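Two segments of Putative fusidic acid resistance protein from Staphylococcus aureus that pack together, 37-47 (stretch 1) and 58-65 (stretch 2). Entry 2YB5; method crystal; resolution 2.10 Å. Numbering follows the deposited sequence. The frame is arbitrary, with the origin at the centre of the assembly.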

# COMPACT_ATOMS: atom_id res chain seq x y z
N GLN A 37 -20.04 -12.16 -11.35
CA GLN A 37 -19.03 -11.18 -11.00
C GLN A 37 -19.33 -10.57 -9.63
O GLN A 37 -18.42 -10.39 -8.83
CB GLN A 37 -18.93 -10.06 -12.05
CG GLN A 37 -18.40 -10.52 -13.41
CD GLN A 37 -18.52 -9.45 -14.49
OE1 GLN A 37 -17.77 -8.48 -14.51
NE2 GLN A 37 -19.48 -9.64 -15.41
N LYS A 38 -20.60 -10.26 -9.38
CA LYS A 38 -20.99 -9.66 -8.10
C LYS A 38 -20.66 -10.59 -6.95
O LYS A 38 -20.07 -10.17 -5.96
CB LYS A 38 -22.47 -9.30 -8.05
CG LYS A 38 -22.86 -8.51 -6.79
CD LYS A 38 -24.38 -8.44 -6.61
CE LYS A 38 -24.95 -9.72 -5.98
NZ LYS A 38 -26.33 -9.53 -5.43
N ASP A 39 -21.06 -11.85 -7.07
CA ASP A 39 -20.78 -12.82 -6.01
C ASP A 39 -19.26 -12.99 -5.87
O ASP A 39 -18.77 -13.16 -4.76
CB ASP A 39 -21.45 -14.17 -6.27
CG ASP A 39 -22.97 -14.11 -6.21
OD1 ASP A 39 -23.53 -13.24 -5.50
OD2 ASP A 39 -23.61 -14.94 -6.87
N PHE A 40 -18.54 -12.93 -6.98
CA PHE A 40 -17.08 -13.02 -6.93
C PHE A 40 -16.48 -11.91 -6.07
O PHE A 40 -15.74 -12.18 -5.13
CB PHE A 40 -16.46 -12.96 -8.33
CG PHE A 40 -14.95 -12.91 -8.30
CD1 PHE A 40 -14.22 -14.02 -7.90
CD2 PHE A 40 -14.27 -11.74 -8.64
CE1 PHE A 40 -12.83 -13.98 -7.87
CE2 PHE A 40 -12.87 -11.69 -8.60
CZ PHE A 40 -12.15 -12.81 -8.21
N LEU A 41 -16.80 -10.66 -6.41
CA LEU A 41 -16.32 -9.48 -5.69
C LEU A 41 -16.66 -9.59 -4.21
O LEU A 41 -15.79 -9.43 -3.35
CB LEU A 41 -16.96 -8.21 -6.27
CG LEU A 41 -16.44 -7.65 -7.60
CD1 LEU A 41 -15.94 -8.72 -8.53
CD2 LEU A 41 -17.48 -6.81 -8.30
N LEU A 42 -17.92 -9.90 -3.91
CA LEU A 42 -18.34 -9.98 -2.51
C LEU A 42 -17.54 -11.03 -1.74
O LEU A 42 -17.07 -10.76 -0.62
CB LEU A 42 -19.84 -10.27 -2.42
CG LEU A 42 -20.74 -9.15 -2.95
CD1 LEU A 42 -22.21 -9.59 -2.89
CD2 LEU A 42 -20.50 -7.86 -2.17
N ASN A 43 -17.34 -12.20 -2.35
CA ASN A 43 -16.56 -13.26 -1.70
C ASN A 43 -15.07 -12.95 -1.54
O ASN A 43 -14.46 -13.43 -0.58
CB ASN A 43 -16.75 -14.61 -2.41
CG ASN A 43 -17.92 -15.41 -1.85
OD1 ASN A 43 -18.21 -15.37 -0.65
ND2 ASN A 43 -18.60 -16.15 -2.72
N GLU A 44 -14.49 -12.17 -2.45
CA GLU A 44 -13.10 -11.70 -2.29
C GLU A 44 -12.95 -10.80 -1.08
O GLU A 44 -11.99 -10.93 -0.32
CB GLU A 44 -12.62 -10.94 -3.53
CG GLU A 44 -12.47 -11.80 -4.78
CD GLU A 44 -11.29 -12.75 -4.68
OE1 GLU A 44 -10.14 -12.26 -4.63
OE2 GLU A 44 -11.53 -13.99 -4.64
N ILE A 45 -13.90 -9.89 -0.90
CA ILE A 45 -13.88 -8.99 0.25
C ILE A 45 -13.98 -9.77 1.55
O ILE A 45 -13.21 -9.53 2.49
CB ILE A 45 -15.02 -7.96 0.18
CG1 ILE A 45 -14.80 -7.02 -1.01
CG2 ILE A 45 -15.13 -7.16 1.50
CD1 ILE A 45 -15.94 -6.09 -1.31
N ASN A 46 -14.93 -10.70 1.59
CA ASN A 46 -15.20 -11.53 2.77
C ASN A 46 -14.02 -12.41 3.15
O ASN A 46 -13.69 -12.53 4.34
CB ASN A 46 -16.42 -12.43 2.52
CG ASN A 46 -16.88 -13.17 3.77
OD1 ASN A 46 -17.11 -12.57 4.82
ND2 ASN A 46 -17.02 -14.49 3.65
N ASP A 47 -13.38 -13.02 2.16
CA ASP A 47 -12.23 -13.88 2.41
C ASP A 47 -11.08 -13.11 3.08
O ASP A 47 -10.42 -13.64 3.97
CB ASP A 47 -11.76 -14.56 1.11
CG ASP A 47 -12.71 -15.67 0.66
OD1 ASP A 47 -13.54 -16.14 1.48
OD2 ASP A 47 -12.64 -16.07 -0.52
N ASP A 58 -22.31 -8.41 7.32
CA ASP A 58 -22.80 -7.15 7.87
C ASP A 58 -22.46 -6.05 6.88
O ASP A 58 -23.35 -5.47 6.26
CB ASP A 58 -22.13 -6.87 9.23
CG ASP A 58 -22.02 -5.39 9.55
OD1 ASP A 58 -22.97 -4.63 9.26
OD2 ASP A 58 -20.98 -5.00 10.10
N PHE A 59 -21.16 -5.80 6.72
CA PHE A 59 -20.65 -4.90 5.70
C PHE A 59 -20.98 -5.50 4.34
O PHE A 59 -21.41 -4.80 3.43
CB PHE A 59 -19.14 -4.71 5.88
CG PHE A 59 -18.47 -3.93 4.77
CD1 PHE A 59 -18.70 -2.57 4.60
CD2 PHE A 59 -17.59 -4.57 3.90
CE1 PHE A 59 -18.08 -1.86 3.58
CE2 PHE A 59 -16.96 -3.86 2.88
CZ PHE A 59 -17.20 -2.51 2.72
N ILE A 60 -20.80 -6.82 4.23
CA ILE A 60 -21.15 -7.56 3.02
C ILE A 60 -22.61 -7.33 2.66
O ILE A 60 -22.92 -7.01 1.51
CB ILE A 60 -20.90 -9.09 3.17
CG1 ILE A 60 -19.39 -9.40 3.20
CG2 ILE A 60 -21.56 -9.87 2.05
CD1 ILE A 60 -18.64 -9.07 1.91
N THR A 61 -23.51 -7.49 3.64
CA THR A 61 -24.94 -7.24 3.43
C THR A 61 -25.17 -5.79 3.01
O THR A 61 -25.88 -5.52 2.05
CB THR A 61 -25.77 -7.57 4.70
OG1 THR A 61 -25.91 -8.99 4.83
CG2 THR A 61 -27.16 -6.93 4.63
N SER A 62 -24.55 -4.87 3.73
CA SER A 62 -24.67 -3.44 3.43
C SER A 62 -24.25 -3.07 2.00
O SER A 62 -24.96 -2.30 1.34
CB SER A 62 -23.85 -2.62 4.43
OG SER A 62 -24.20 -1.26 4.34
N ILE A 63 -23.13 -3.61 1.51
CA ILE A 63 -22.63 -3.30 0.15
C ILE A 63 -23.33 -4.06 -0.98
O ILE A 63 -23.26 -3.65 -2.15
CB ILE A 63 -21.08 -3.50 0.01
CG1 ILE A 63 -20.68 -4.97 0.19
CG2 ILE A 63 -20.31 -2.61 0.99
CD1 ILE A 63 -19.18 -5.18 0.24
N ASP A 64 -23.99 -5.16 -0.65
CA ASP A 64 -24.75 -5.93 -1.64
C ASP A 64 -26.06 -5.19 -1.99
O ASP A 64 -27.14 -5.66 -1.68
CB ASP A 64 -25.04 -7.33 -1.10
CG ASP A 64 -25.56 -8.28 -2.17
OD1 ASP A 64 -25.84 -7.83 -3.30
OD2 ASP A 64 -25.69 -9.48 -1.87
N ASP A 65 -25.92 -4.04 -2.64
CA ASP A 65 -27.03 -3.13 -2.88
C ASP A 65 -26.75 -2.31 -4.14
O ASP A 65 -25.93 -1.40 -4.10
CB ASP A 65 -27.23 -2.20 -1.67
CG ASP A 65 -28.50 -1.35 -1.77
OD1 ASP A 65 -28.63 -0.56 -2.73
OD2 ASP A 65 -29.36 -1.47 -0.88
O HOH W 1 -27.29 -11.06 -3.05
O HOH W 2 -24.85 -11.98 -3.05

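Stretch 1 is helical throughout, its backbone held by regular i to i+4 hydrogen bonds such as Asn46 N to Leu42 O at 3.1 Å. Stretch 2 is a short helix, 59-63, preceded by Asp58 at the N-cap position, although the Asp58 side chain makes no capping bond. Asp64 is the first residue to leave helical geometry, yet its N still bonds Ile60 O at 3.0 Å. The two helices run roughly antiparallel, at 153°, with axes 10.6 Å apart at closest approach. That spacing leaves room for side chains between them; even the nearest CA atoms, those of Leu42 and Ile60, are 6.7 Å apart.

On stretch 1, Lys38, Leu42 and Ile45 recur every three or four residues and so point from one face of the helix. Leu42 and Ile45, both m,t rotamers, supply branched apolar ends that are buried here. Leu42 CD2 meets Ile63 CG1 at 3.7 Å, and Ile45 CD1 meets Ile63 CD1 at the same distance, so Ile63 touches residues from successive turns. Ile60, with chi1 and chi2 both m, brings its CD1 within 3.4 Å of Leu42 O and 4.0 Å of Ile45 CG2, packing a methyl against backbone as well as side chain. The same Ile45 CG2 lies at the edge of the Phe59 ring, 4.0 Å from Phe59 CE2.

Where stretch 2 leaves its helix, charge replaces hydrocarbon. The long Lys38 side chain carries NZ to Asp64 OD1 at 2.8 Å, a hydrogen-bonded salt bridge between opposite charges. Asp64 CB points sideways, but its t rotamer brings the carboxylate nearer. Water 1 accepts from Lys38 NZ (3.0 Å) and donates to Asp64 OD2 (2.5 Å); water 2 donates to both Asp64 OD2 (2.9 Å) and Asp39 OD1 (3.1 Å). Altogether, the contact buries 353 Å², summed over both sides.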